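Esterase (Rhizomucor miehei, PDB 4WY5) probably hydrolyses carboxylic esters as a carboxylesterase with an alpha/beta-hydrolase fold. Local coordinates at residues 158-163 with 294-299; 10-15 with 288-293; 83-88 with 104-109. All coordinates share one frame; numbering follows the deposited sequence.

Contact 1 (158-163 with 294-299); sequences AGDSAG and FITVPV
Asp160 is the residue through which 158-163 meets 294-299, touching Ile295 and Thr296 with only 73 Å² buried in all. The segment begins as the end of strand 155-160, and at Gly159 the chain runs close to its own return: Gly159 CA lies 3.8 Å from Gly163 O. The backbone at Asp160 points the CA-CB bond at 294-299, with Asp160 CB 4.0 Å from Ile295 CG2, a methyl-to-methylene contact, while the longer branch of Ile295 leads away. CG stands between the backbone N and the carbonyl carbon (chi1 57°), which puts the carboxylate loosely beside Thr296, Asp160 OD1 being 4.5 Å from Thr296 CG2. Its polar partners are different groups: OD1 is hydrogen-bonded to His99 NE2, and OD2 weakly to Gly88 N. Ser161 follows with positive phi (52°) and psi of -115°, the strained turn expected of a nucleophile elbow; with Gly159 and Gly163 it fits the GxSxG pattern, and its OG bonds to His292. The turn is drawn shut by Gly163 N bonding to Asp160 O at 2.6 Å, where helix 162-176 starts. Strand 155-160 is hydrogen-bonded to strands 80-86 and 185-189. Beyond the Asp160 contact, Ile295 packs on Tyr304 and Thr307 of helix 302-319, so the 3-10 turn at 294-295 lies between that helix and the strand end.

Contact 2 (10-15 with 288-293); sequences PVYAAA and LGAVHG
Tyr12 reaches from helix 10-19 to Gly289, Ala290 and Val291, and every contact between the two segments passes through this one side chain. The orientation is set at its root: CG lies anti to the carbonyl carbon (chi1 -58°), and the ring runs past Ala290, bringing its CD2-CE2 edge up to Gly289 O, while its hydroxyl ends near Phe294 and Thr301. The side chains of Tyr12 and Val291 lie alongside one another, pointing opposite ways. Val291 CG2 sits beside the base of the ring, 3.8 Å from Tyr12 CG, and Val291 CG1 comes to 4.1 Å from Tyr12 CB, so both methyls of the valine fork touch the tyrosine stem. Along the CD2-CE2 edge the partner is backbone. Gly289 O lies at the ring edge, in its plane, 3.5 Å from Tyr12 CD2, and Ala290 CA approaches obliquely, 3.9 Å from Tyr12 CE2. The Ala290 methyl stands slightly farther off, its CB 4.2 Å from Tyr12 CE2. Together the two surfaces bury 148 Å². The polar end of Tyr12 looks past this segment: its OH is hydrogen-bonded to Thr301 OG1, and Phe294 packs against the side chain. Gly289 has a positive phi (87°) at the corner, next to Leu288, which meets Ala284 of the second subunit. Just beyond the touching residues, His292 bonds to Asp262 and Ser161, the arrangement expected of a Ser-His-Asp triad. Chemically, then, the contact is mainly apolar, tempered by a carbonyl oxygen facing aromatic C-H groups, which are probably slightly positive and would suit it electrostatically. With the hydroxyl engaged by Thr301, one tyrosine links the N-terminal helix to the chain leading into the presumed catalytic histidine.

Contact 3 (83-88 with 104-109); sequences LIFLHG and RDLTVK. With SO4 (sulfate ion), chain D.
Leu106 of helix 100-110 packs on Leu83 and Phe85 of strand 80-86, within a beta-alpha-beta crossover that continues into the parallel neighbouring strand 113-117 of the alpha/beta-hydrolase sheet. Apolar packing accounts for every touch between the two segments, burying 95 Å². Leu106 CD1 approaches the Phe85 ring obliquely, 4.0 Å from Phe85 CE1, and the side chains lie roughly perpendicular. Phe85 CB points toward the helix, and with CG anti to the backbone N (chi1 -168°) the ring runs past it, leaving CE1 for Leu106 CD1. Leu83 CD2 lies 4.5 Å from Leu106 CB, a looser touch. One helical residue spans two alternate strand positions. Ile308 of helix 302-319 also packs on Leu106, and Phe85 leans on Thr114, Phe116 and Asp160.

Polar interactions lie away from this apolar patch. Past the strand, His87 ND1 donates to Gly88 O over 2.7 Å with an N-H...O angle of 161°, the acceptor near the imidazole plane. His87 and Gly88 open an HGGG sequence, which in hormone-sensitive-lipase relatives helps form the oxyanion hole; a like role is probable here. On the helix, Arg104 forms a salt bridge with Glu53. Its extended chain also carries the guanidinium edge to a sulfate that was probably picked up from the crystallisation solution: Arg104 NH2 reaches sulfate O4 at 3.4 Å in a weak hydrogen bond.

In the fold
Contacts 1 and 3 share the central sheet: Ala158 N bonds to Ile84 O, and Leu86 N to Ala158 O, each at 2.9 Å. Asp160 OD2 of contact 1 also lies 3.6 Å from His87 CA of contact 3. Contacts 1 and 2, with centres 12 Å apart, meet at the probable catalytic pair, where Ser161 OG is 2.8 Å from His292 NE2; Phe294 CB adds packing 3.6 Å from Tyr12 OH. Contacts 2 and 3 do not touch, their centres being 22 Å apart, so contact 1 stands as the link between them. The sulfate beside Arg104 of contact 3 is remote from this site.

Contact 1 (158-163 with 294-299)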
ATOM      1  N   ALA A 158      -8.135   1.113 -15.042  1.00 18.22           N
ATOM      2  CA  ALA A 158      -6.907   1.504 -14.350  1.00 21.16           C
ATOM      3  C   ALA A 158      -5.999   2.355 -15.254  1.00 20.95           C
ATOM      4  O   ALA A 158      -5.948   2.121 -16.467  1.00 20.93           O
ATOM      5  CB  ALA A 158      -6.160   0.257 -13.858  1.00 15.42           C
ATOM      6  N   GLY A 159      -5.297   3.338 -14.670  1.00 17.26           N
ATOM      7  CA  GLY A 159      -4.350   4.166 -15.415  1.00 15.87           C
ATOM      8  C   GLY A 159      -3.348   4.962 -14.573  1.00 22.11           C
ATOM      9  O   GLY A 159      -3.544   5.154 -13.361  1.00 19.73           O
ATOM     10  N   ASP A 160      -2.269   5.425 -15.220  1.00 22.15           N
ATOM     11  CA  ASP A 160      -1.230   6.262 -14.585  1.00 17.53           C
ATOM     12  C   ASP A 160      -1.274   7.747 -15.021  1.00 20.41           C
ATOM     13  O   ASP A 160      -1.596   8.054 -16.181  1.00 19.97           O
ATOM     14  CB  ASP A 160       0.167   5.698 -14.887  1.00 19.88           C
ATOM     15  CG  ASP A 160       0.442   5.568 -16.399  1.00 23.44           C
ATOM     16  OD1 ASP A 160       1.404   6.214 -16.890  1.00 24.18           O
ATOM     17  OD2 ASP A 160      -0.314   4.853 -17.097  1.00 16.98           O
ATOM     18  N   SER A 161      -0.979   8.661 -14.088  1.00 17.37           N
ATOM     19  CA  SER A 161      -0.913  10.096 -14.387  1.00 21.88           C
ATOM     20  C   SER A 161      -2.182  10.591 -15.090  1.00 18.16           C
ATOM     21  O   SER A 161      -3.285  10.528 -14.537  1.00 17.30           O
ATOM     22  CB  SER A 161       0.322  10.399 -15.263  1.00 25.80           C
ATOM     23  OG  SER A 161       0.832  11.715 -15.064  1.00 26.98           O
ATOM     24  N   ALA A 162      -2.030  11.022 -16.339  1.00 17.83           N
ATOM     25  CA  ALA A 162      -3.180  11.447 -17.142  1.00 20.76           C
ATOM     26  C   ALA A 162      -4.174  10.306 -17.387  1.00 20.74           C
ATOM     27  O   ALA A 162      -5.366  10.554 -17.561  1.00 19.75           O
ATOM     28  CB  ALA A 162      -2.710  12.032 -18.484  1.00 19.13           C
ATOM     29  N   GLY A 163      -3.692   9.062 -17.390  1.00 19.71           N
ATOM     30  CA  GLY A 163      -4.578   7.918 -17.508  1.00 17.58           C
ATOM     31  C   GLY A 163      -5.389   7.708 -16.236  1.00 21.93           C
ATOM     32  O   GLY A 163      -6.517   7.188 -16.277  1.00 20.56           O
ATOM     33  N   PHE A 294       6.542   6.870 -11.671  1.00 18.52           N
ATOM     34  CA  PHE A 294       7.515   5.793 -11.429  1.00 21.55           C
ATOM     35  C   PHE A 294       7.108   4.439 -11.998  1.00 17.95           C
ATOM     36  O   PHE A 294       7.954   3.579 -12.186  1.00 23.54           O
ATOM     37  CB  PHE A 294       7.828   5.654  -9.922  1.00 19.80           C
ATOM     38  CG  PHE A 294       6.679   5.132  -9.075  1.00 21.17           C
ATOM     39  CD1 PHE A 294       6.544   3.759  -8.804  1.00 26.27           C
ATOM     40  CD2 PHE A 294       5.766   6.018  -8.496  1.00 20.87           C
ATOM     41  CE1 PHE A 294       5.488   3.279  -7.982  1.00 21.07           C
ATOM     42  CE2 PHE A 294       4.710   5.562  -7.689  1.00 18.88           C
ATOM     43  CZ  PHE A 294       4.572   4.190  -7.426  1.00 20.34           C
ATOM     44  N   ILE A 295       5.845   4.261 -12.339  1.00 16.82           N
ATOM     45  CA  ILE A 295       5.412   2.959 -12.817  1.00 19.41           C
ATOM     46  C   ILE A 295       6.013   2.628 -14.186  1.00 18.73           C
ATOM     47  O   ILE A 295       6.122   1.444 -14.527  1.00 21.65           O
ATOM     48  CB  ILE A 295       3.846   2.856 -12.878  1.00 21.31           C
ATOM     49  CG1 ILE A 295       3.381   1.420 -12.623  1.00 22.17           C
ATOM     50  CG2 ILE A 295       3.294   3.315 -14.209  1.00 20.23           C
ATOM     51  CD1 ILE A 295       3.625   0.940 -11.196  1.00 22.32           C
ATOM     52  N   THR A 296       6.458   3.637 -14.943  1.00 18.26           N
ATOM     53  CA  THR A 296       7.083   3.390 -16.261  1.00 22.53           C
ATOM     54  C   THR A 296       8.623   3.449 -16.264  1.00 21.60           C
ATOM     55  O   THR A 296       9.230   3.466 -17.329  1.00 24.03           O
ATOM     56  CB  THR A 296       6.586   4.381 -17.351  1.00 21.90           C
ATOM     57  OG1 THR A 296       6.578   5.712 -16.825  1.00 32.84           O
ATOM     58  CG2 THR A 296       5.186   4.017 -17.853  1.00 21.63           C
ATOM     59  N   VAL A 297       9.243   3.475 -15.086  1.00 24.01           N
ATOM     60  CA  VAL A 297      10.708   3.441 -14.970  1.00 25.65           C
ATOM     61  C   VAL A 297      11.242   2.006 -15.070  1.00 26.09           C
ATOM     62  O   VAL A 297      10.891   1.138 -14.260  1.00 24.54           O
ATOM     63  CB  VAL A 297      11.176   4.098 -13.643  1.00 26.08           C
ATOM     64  CG1 VAL A 297      12.653   3.808 -13.357  1.00 24.14           C
ATOM     65  CG2 VAL A 297      10.913   5.592 -13.696  1.00 22.92           C
ATOM     66  N   PRO A 298      12.109   1.762 -16.067  1.00 31.96           N
ATOM     67  CA  PRO A 298      12.574   0.425 -16.489  1.00 31.99           C
ATOM     68  C   PRO A 298      13.341  -0.363 -15.420  1.00 32.67           C
ATOM     69  O   PRO A 298      13.182  -1.582 -15.314  1.00 28.11           O
ATOM     70  CB  PRO A 298      13.497   0.729 -17.679  1.00 31.95           C
ATOM     71  CG  PRO A 298      13.133   2.143 -18.122  1.00 28.34           C
ATOM     72  CD  PRO A 298      12.705   2.844 -16.882  1.00 26.40           C
ATOM     73  N   VAL A 299      14.181   0.325 -14.655  1.00 30.23           N
ATOM     74  CA  VAL A 299      14.963  -0.348 -13.636  1.00 29.66           C
ATOM     75  C   VAL A 299      14.133  -0.551 -12.379  1.00 33.03           C
ATOM     76  O   VAL A 299      13.703   0.417 -11.740  1.00 28.83           O
ATOM     77  CB  VAL A 299      16.240   0.432 -13.292  1.00 31.61           C
ATOM     78  CG1 VAL A 299      17.058  -0.336 -12.255  1.00 25.43           C
ATOM     79  CG2 VAL A 299      17.064   0.657 -14.549  1.00 37.99           C
TER

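Contact 2 (10-15 with 288-293)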
ATOM      1  N   PRO A  10      17.750   6.067  -5.299  1.00 26.93           N
ATOM      2  CA  PRO A  10      18.861   6.365  -6.217  1.00 25.26           C
ATOM      3  C   PRO A  10      18.511   6.205  -7.697  1.00 24.74           C
ATOM      4  O   PRO A  10      18.999   6.992  -8.504  1.00 29.34           O
ATOM      5  CB  PRO A  10      19.936   5.349  -5.806  1.00 21.44           C
ATOM      6  CG  PRO A  10      19.682   5.119  -4.348  1.00 27.43           C
ATOM      7  CD  PRO A  10      18.190   5.264  -4.140  1.00 26.64           C
ATOM      8  N   VAL A  11      17.680   5.226  -8.050  1.00 28.28           N
ATOM      9  CA  VAL A  11      17.263   5.049  -9.443  1.00 23.57           C
ATOM     10  C   VAL A  11      16.510   6.280  -9.963  1.00 24.20           C
ATOM     11  O   VAL A  11      16.696   6.670 -11.110  1.00 27.47           O
ATOM     12  CB  VAL A  11      16.388   3.786  -9.612  1.00 23.33           C
ATOM     13  CG1 VAL A  11      15.554   3.848 -10.890  1.00 21.65           C
ATOM     14  CG2 VAL A  11      17.257   2.529  -9.611  1.00 27.21           C
ATOM     15  N   TYR A  12      15.685   6.903  -9.117  1.00 27.19           N
ATOM     16  CA  TYR A  12      14.908   8.083  -9.527  1.00 26.62           C
ATOM     17  C   TYR A  12      15.820   9.294  -9.591  1.00 30.14           C
ATOM     18  O   TYR A  12      15.663  10.167 -10.457  1.00 31.87           O
ATOM     19  CB  TYR A  12      13.745   8.358  -8.559  1.00 21.77           C
ATOM     20  CG  TYR A  12      12.802   7.180  -8.443  1.00 23.57           C
ATOM     21  CD1 TYR A  12      12.465   6.417  -9.562  1.00 25.39           C
ATOM     22  CD2 TYR A  12      12.312   6.783  -7.211  1.00 22.64           C
ATOM     23  CE1 TYR A  12      11.632   5.312  -9.461  1.00 21.74           C
ATOM     24  CE2 TYR A  12      11.481   5.682  -7.089  1.00 24.10           C
ATOM     25  CZ  TYR A  12      11.141   4.948  -8.215  1.00 25.60           C
ATOM     26  OH  TYR A  12      10.317   3.845  -8.093  1.00 20.04           O
ATOM     27  N   ALA A  13      16.781   9.353  -8.672  1.00 29.23           N
ATOM     28  CA  ALA A  13      17.747  10.450  -8.682  1.00 32.84           C
ATOM     29  C   ALA A  13      18.639  10.386  -9.923  1.00 35.66           C
ATOM     30  O   ALA A  13      18.923  11.416 -10.540  1.00 39.76           O
ATOM     31  CB  ALA A  13      18.596  10.441  -7.411  1.00 26.20           C
ATOM     32  N   ALA A  14      19.065   9.180 -10.296  1.00 29.03           N
ATOM     33  CA  ALA A  14      19.897   9.009 -11.481  1.00 32.81           C
ATOM     34  C   ALA A  14      19.142   9.371 -12.755  1.00 43.08           C
ATOM     35  O   ALA A  14      19.705   9.996 -13.666  1.00 43.38           O
ATOM     36  CB  ALA A  14      20.404   7.598 -11.562  1.00 36.38           C
ATOM     37  N   ALA A  15      17.860   9.012 -12.810  1.00 38.33           N
ATOM     38  CA  ALA A  15      17.051   9.293 -13.997  1.00 38.45           C
ATOM     39  C   ALA A  15      16.797  10.787 -14.208  1.00 40.60           C
ATOM     40  O   ALA A  15      16.806  11.264 -15.346  1.00 47.21           O
ATOM     41  CB  ALA A  15      15.727   8.549 -13.916  1.00 35.76           C
ATOM     42  N   LEU A 288       6.383   6.143  -0.040  1.00 22.40           N
ATOM     43  CA  LEU A 288       7.613   6.817   0.392  1.00 20.95           C
ATOM     44  C   LEU A 288       8.815   6.557  -0.523  1.00 20.21           C
ATOM     45  O   LEU A 288       9.056   5.425  -0.955  1.00 22.70           O
ATOM     46  CB  LEU A 288       7.974   6.396   1.821  1.00 23.08           C
ATOM     47  CG  LEU A 288       7.451   7.207   3.024  1.00 25.05           C
ATOM     48  CD1 LEU A 288       6.024   7.687   2.874  1.00 21.83           C
ATOM     49  CD2 LEU A 288       7.578   6.405   4.305  1.00 20.77           C
ATOM     50  N   GLY A 289       9.571   7.617  -0.802  1.00 20.11           N
ATOM     51  CA  GLY A 289      10.772   7.539  -1.622  1.00 21.09           C
ATOM     52  C   GLY A 289      10.566   7.662  -3.129  1.00 23.75           C
ATOM     53  O   GLY A 289      11.540   7.583  -3.893  1.00 24.23           O
ATOM     54  N   ALA A 290       9.316   7.829  -3.564  1.00 18.48           N
ATOM     55  CA  ALA A 290       9.013   7.796  -4.999  1.00 25.51           C
ATOM     56  C   ALA A 290       8.734   9.174  -5.592  1.00 24.08           C
ATOM     57  O   ALA A 290       8.394  10.119  -4.880  1.00 24.69           O
ATOM     58  CB  ALA A 290       7.825   6.865  -5.279  1.00 19.15           C
ATOM     59  N   VAL A 291       8.871   9.269  -6.913  1.00 23.05           N
ATOM     60  CA  VAL A 291       8.627  10.509  -7.639  1.00 20.45           C
ATOM     61  C   VAL A 291       7.497  10.240  -8.633  1.00 21.80           C
ATOM     62  O   VAL A 291       7.128   9.081  -8.858  1.00 20.50           O
ATOM     63  CB  VAL A 291       9.883  10.991  -8.385  1.00 22.40           C
ATOM     64  CG1 VAL A 291      11.015  11.264  -7.410  1.00 19.38           C
ATOM     65  CG2 VAL A 291      10.327   9.941  -9.381  1.00 22.62           C
ATOM     66  N   HIS A 292       6.965  11.295  -9.240  1.00 19.44           N
ATOM     67  CA  HIS A 292       5.906  11.158 -10.247  1.00 22.33           C
ATOM     68  C   HIS A 292       6.318  10.272 -11.436  1.00 20.76           C
ATOM     69  O   HIS A 292       7.466  10.308 -11.883  1.00 21.95           O
ATOM     70  CB  HIS A 292       5.484  12.549 -10.757  1.00 20.89           C
ATOM     71  CG  HIS A 292       4.297  12.522 -11.669  1.00 21.83           C
ATOM     72  ND1 HIS A 292       3.003  12.464 -11.203  1.00 21.82           N
ATOM     73  CD2 HIS A 292       4.213  12.528 -13.021  1.00 21.12           C
ATOM     74  CE1 HIS A 292       2.166  12.446 -12.230  1.00 19.59           C
ATOM     75  NE2 HIS A 292       2.874  12.492 -13.340  1.00 21.82           N
ATOM     76  N   GLY A 293       5.381   9.458 -11.924  1.00 24.22           N
ATOM     77  CA  GLY A 293       5.571   8.618 -13.104  1.00 18.35           C
ATOM     78  C   GLY A 293       6.307   7.289 -12.918  1.00 26.48           C
ATOM     79  O   GLY A 293       6.589   6.598 -13.918  1.00 23.12           O
TER

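Contact 3 (83-88 with 104-109)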
ATOM      1  N   LEU A  83      -9.654  -6.023 -17.914  1.00 24.29           N
ATOM      2  CA  LEU A  83      -9.079  -4.776 -17.394  1.00 18.30           C
ATOM      3  C   LEU A  83      -8.942  -3.707 -18.481  1.00 22.05           C
ATOM      4  O   LEU A  83      -8.230  -3.916 -19.465  1.00 23.97           O
ATOM      5  CB  LEU A  83      -7.698  -5.051 -16.774  1.00 21.15           C
ATOM      6  CG  LEU A  83      -6.862  -3.858 -16.292  1.00 19.67           C
ATOM      7  CD1 LEU A  83      -7.585  -3.101 -15.165  1.00 18.37           C
ATOM      8  CD2 LEU A  83      -5.467  -4.303 -15.847  1.00 17.48           C
ATOM      9  N   ILE A  84      -9.605  -2.565 -18.307  1.00 23.29           N
ATOM     10  CA  ILE A  84      -9.474  -1.436 -19.234  1.00 20.08           C
ATOM     11  C   ILE A  84      -8.269  -0.594 -18.825  1.00 24.01           C
ATOM     12  O   ILE A  84      -8.296   0.006 -17.744  1.00 20.53           O
ATOM     13  CB  ILE A  84     -10.738  -0.535 -19.217  1.00 21.61           C
ATOM     14  CG1 ILE A  84     -12.008  -1.372 -19.399  1.00 18.37           C
ATOM     15  CG2 ILE A  84     -10.637   0.548 -20.275  1.00 15.49           C
ATOM     16  CD1 ILE A  84     -12.092  -2.054 -20.761  1.00 16.45           C
ATOM     17  N   PHE A  85      -7.222  -0.520 -19.660  1.00 22.97           N
ATOM     18  CA  PHE A  85      -6.019   0.227 -19.256  1.00 18.50           C
ATOM     19  C   PHE A  85      -5.789   1.521 -20.061  1.00 23.44           C
ATOM     20  O   PHE A  85      -5.714   1.520 -21.299  1.00 23.31           O
ATOM     21  CB  PHE A  85      -4.773  -0.660 -19.359  1.00 19.28           C
ATOM     22  CG  PHE A  85      -3.565  -0.068 -18.688  1.00 22.33           C
ATOM     23  CD1 PHE A  85      -3.318  -0.309 -17.350  1.00 24.87           C
ATOM     24  CD2 PHE A  85      -2.704   0.767 -19.381  1.00 24.82           C
ATOM     25  CE1 PHE A  85      -2.232   0.245 -16.727  1.00 21.15           C
ATOM     26  CE2 PHE A  85      -1.611   1.333 -18.758  1.00 23.89           C
ATOM     27  CZ  PHE A  85      -1.377   1.066 -17.429  1.00 24.76           C
ATOM     28  N   LEU A  86      -5.633   2.616 -19.324  1.00 21.89           N
ATOM     29  CA  LEU A  86      -5.518   3.961 -19.887  1.00 18.64           C
ATOM     30  C   LEU A  86      -4.157   4.559 -19.550  1.00 18.73           C
ATOM     31  O   LEU A  86      -3.893   4.885 -18.387  1.00 19.99           O
ATOM     32  CB  LEU A  86      -6.632   4.833 -19.322  1.00 14.52           C
ATOM     33  CG  LEU A  86      -7.984   4.110 -19.367  1.00 21.83           C
ATOM     34  CD1 LEU A  86      -9.097   4.867 -18.627  1.00 20.05           C
ATOM     35  CD2 LEU A  86      -8.373   3.864 -20.829  1.00 17.21           C
ATOM     36  N   HIS A  87      -3.298   4.716 -20.558  1.00 18.11           N
ATOM     37  CA  HIS A  87      -1.902   5.121 -20.318  1.00 21.47           C
ATOM     38  C   HIS A  87      -1.706   6.617 -20.057  1.00 19.15           C
ATOM     39  O   HIS A  87      -2.468   7.449 -20.543  1.00 17.37           O
ATOM     40  CB  HIS A  87      -1.021   4.716 -21.511  1.00 23.43           C
ATOM     41  CG  HIS A  87      -1.244   5.555 -22.737  1.00 27.10           C
ATOM     42  ND1 HIS A  87      -0.615   6.765 -22.935  1.00 21.86           N
ATOM     43  CD2 HIS A  87      -2.017   5.346 -23.833  1.00 22.21           C
ATOM     44  CE1 HIS A  87      -1.004   7.273 -24.094  1.00 24.83           C
ATOM     45  NE2 HIS A  87      -1.843   6.428 -24.661  1.00 24.40           N
ATOM     46  N   GLY A  88      -0.637   6.951 -19.339  1.00 21.43           N
ATOM     47  CA  GLY A  88      -0.266   8.342 -19.099  1.00 19.49           C
ATOM     48  C   GLY A  88       0.605   8.965 -20.196  1.00 24.44           C
ATOM     49  O   GLY A  88       0.793   8.381 -21.270  1.00 19.45           O
ATOM     50  N   ARG A 104       2.126  -5.633 -19.476  1.00 22.52           N
ATOM     51  CA  ARG A 104       2.404  -7.057 -19.567  1.00 23.61           C
ATOM     52  C   ARG A 104       2.521  -7.717 -18.184  1.00 22.22           C
ATOM     53  O   ARG A 104       2.057  -8.849 -18.006  1.00 23.42           O
ATOM     54  CB  ARG A 104       3.660  -7.289 -20.426  1.00 24.45           C
ATOM     55  CG  ARG A 104       3.339  -7.110 -21.922  1.00 28.68           C
ATOM     56  CD  ARG A 104       4.434  -7.538 -22.911  1.00 29.01           C
ATOM     57  NE  ARG A 104       4.024  -7.179 -24.274  1.00 32.97           N
ATOM     58  CZ  ARG A 104       4.654  -7.536 -25.390  1.00 38.52           C
ATOM     59  NH1 ARG A 104       5.742  -8.289 -25.341  1.00 37.39           N
ATOM     60  NH2 ARG A 104       4.184  -7.133 -26.565  1.00 38.64           N
ATOM     61  N   ASP A 105       3.067  -6.992 -17.203  1.00 24.72           N
ATOM     62  CA  ASP A 105       3.116  -7.460 -15.799  1.00 26.92           C
ATOM     63  C   ASP A 105       1.716  -7.674 -15.164  1.00 22.56           C
ATOM     64  O   ASP A 105       1.437  -8.718 -14.574  1.00 22.62           O
ATOM     65  CB  ASP A 105       3.926  -6.479 -14.916  1.00 21.31           C
ATOM     66  CG  ASP A 105       5.437  -6.633 -15.095  1.00 25.50           C
ATOM     67  OD1 ASP A 105       5.868  -7.578 -15.801  1.00 32.17           O
ATOM     68  OD2 ASP A 105       6.204  -5.840 -14.505  1.00 18.58           O
ATOM     69  N   LEU A 106       0.861  -6.663 -15.242  1.00 24.40           N
ATOM     70  CA  LEU A 106      -0.506  -6.775 -14.714  1.00 24.34           C
ATOM     71  C   LEU A 106      -1.295  -7.918 -15.372  1.00 23.27           C
ATOM     72  O   LEU A 106      -2.034  -8.647 -14.701  1.00 23.05           O
ATOM     73  CB  LEU A 106      -1.252  -5.452 -14.911  1.00 18.11           C
ATOM     74  CG  LEU A 106      -0.675  -4.278 -14.098  1.00 23.90           C
ATOM     75  CD1 LEU A 106      -1.302  -2.945 -14.487  1.00 18.37           C
ATOM     76  CD2 LEU A 106      -0.829  -4.537 -12.598  1.00 18.92           C
ATOM     77  N   THR A 107      -1.136  -8.062 -16.686  1.00 20.66           N
ATOM     78  CA  THR A 107      -1.887  -9.056 -17.452  1.00 22.08           C
ATOM     79  C   THR A 107      -1.589 -10.493 -16.994  1.00 23.09           C
ATOM     80  O   THR A 107      -2.516 -11.231 -16.667  1.00 20.71           O
ATOM     81  CB  THR A 107      -1.608  -8.913 -18.972  1.00 21.49           C
ATOM     82  OG1 THR A 107      -2.115  -7.651 -19.432  1.00 23.84           O
ATOM     83  CG2 THR A 107      -2.266 -10.050 -19.768  1.00 22.28           C
ATOM     84  N   VAL A 108      -0.317 -10.895 -16.950  1.00 21.48           N
ATOM     85  CA  VAL A 108      -0.019 -12.278 -16.570  1.00 22.13           C
ATOM     86  C   VAL A 108      -0.125 -12.542 -15.046  1.00 26.19           C
ATOM     87  O   VAL A 108      -0.504 -13.647 -14.657  1.00 27.22           O
ATOM     88  CB  VAL A 108       1.382 -12.738 -17.092  1.00 26.21           C
ATOM     89  CG1 VAL A 108       1.620 -12.199 -18.495  1.00 25.29           C
ATOM     90  CG2 VAL A 108       2.513 -12.306 -16.171  1.00 33.50           C
ATOM     91  N   LYS A 109       0.190 -11.553 -14.192  1.00 22.33           N
ATOM     92  CA  LYS A 109       0.116 -11.743 -12.728  1.00 23.65           C
ATOM     93  C   LYS A 109      -1.326 -11.765 -12.214  1.00 22.63           C
ATOM     94  O   LYS A 109      -1.633 -12.487 -11.275  1.00 21.13           O
ATOM     95  CB  LYS A 109       0.891 -10.646 -11.977  1.00 24.54           C
ATOM     96  CG  LYS A 109       2.395 -10.701 -12.167  1.00 25.89           C
ATOM     97  CD  LYS A 109       3.106  -9.525 -11.494  1.00 27.73           C
ATOM     98  CE  LYS A 109       4.606  -9.557 -11.791  1.00 27.65           C
ATOM     99  NZ  LYS A 109       5.326 -10.749 -11.237  1.00 26.70           N
TER
HETATM  100  S   SO4 D 402       6.465  -8.126 -29.669  1.00 82.39           S
HETATM  101  O1  SO4 D 402       6.957  -8.178 -31.050  1.00 79.68           O
HETATM  102  O2  SO4 D 402       5.212  -8.870 -29.558  1.00 74.53           O
HETATM  103  O3  SO4 D 402       7.453  -8.722 -28.761  1.00 59.72           O
HETATM  104  O4  SO4 D 402       6.217  -6.729 -29.305  1.00 78.43           O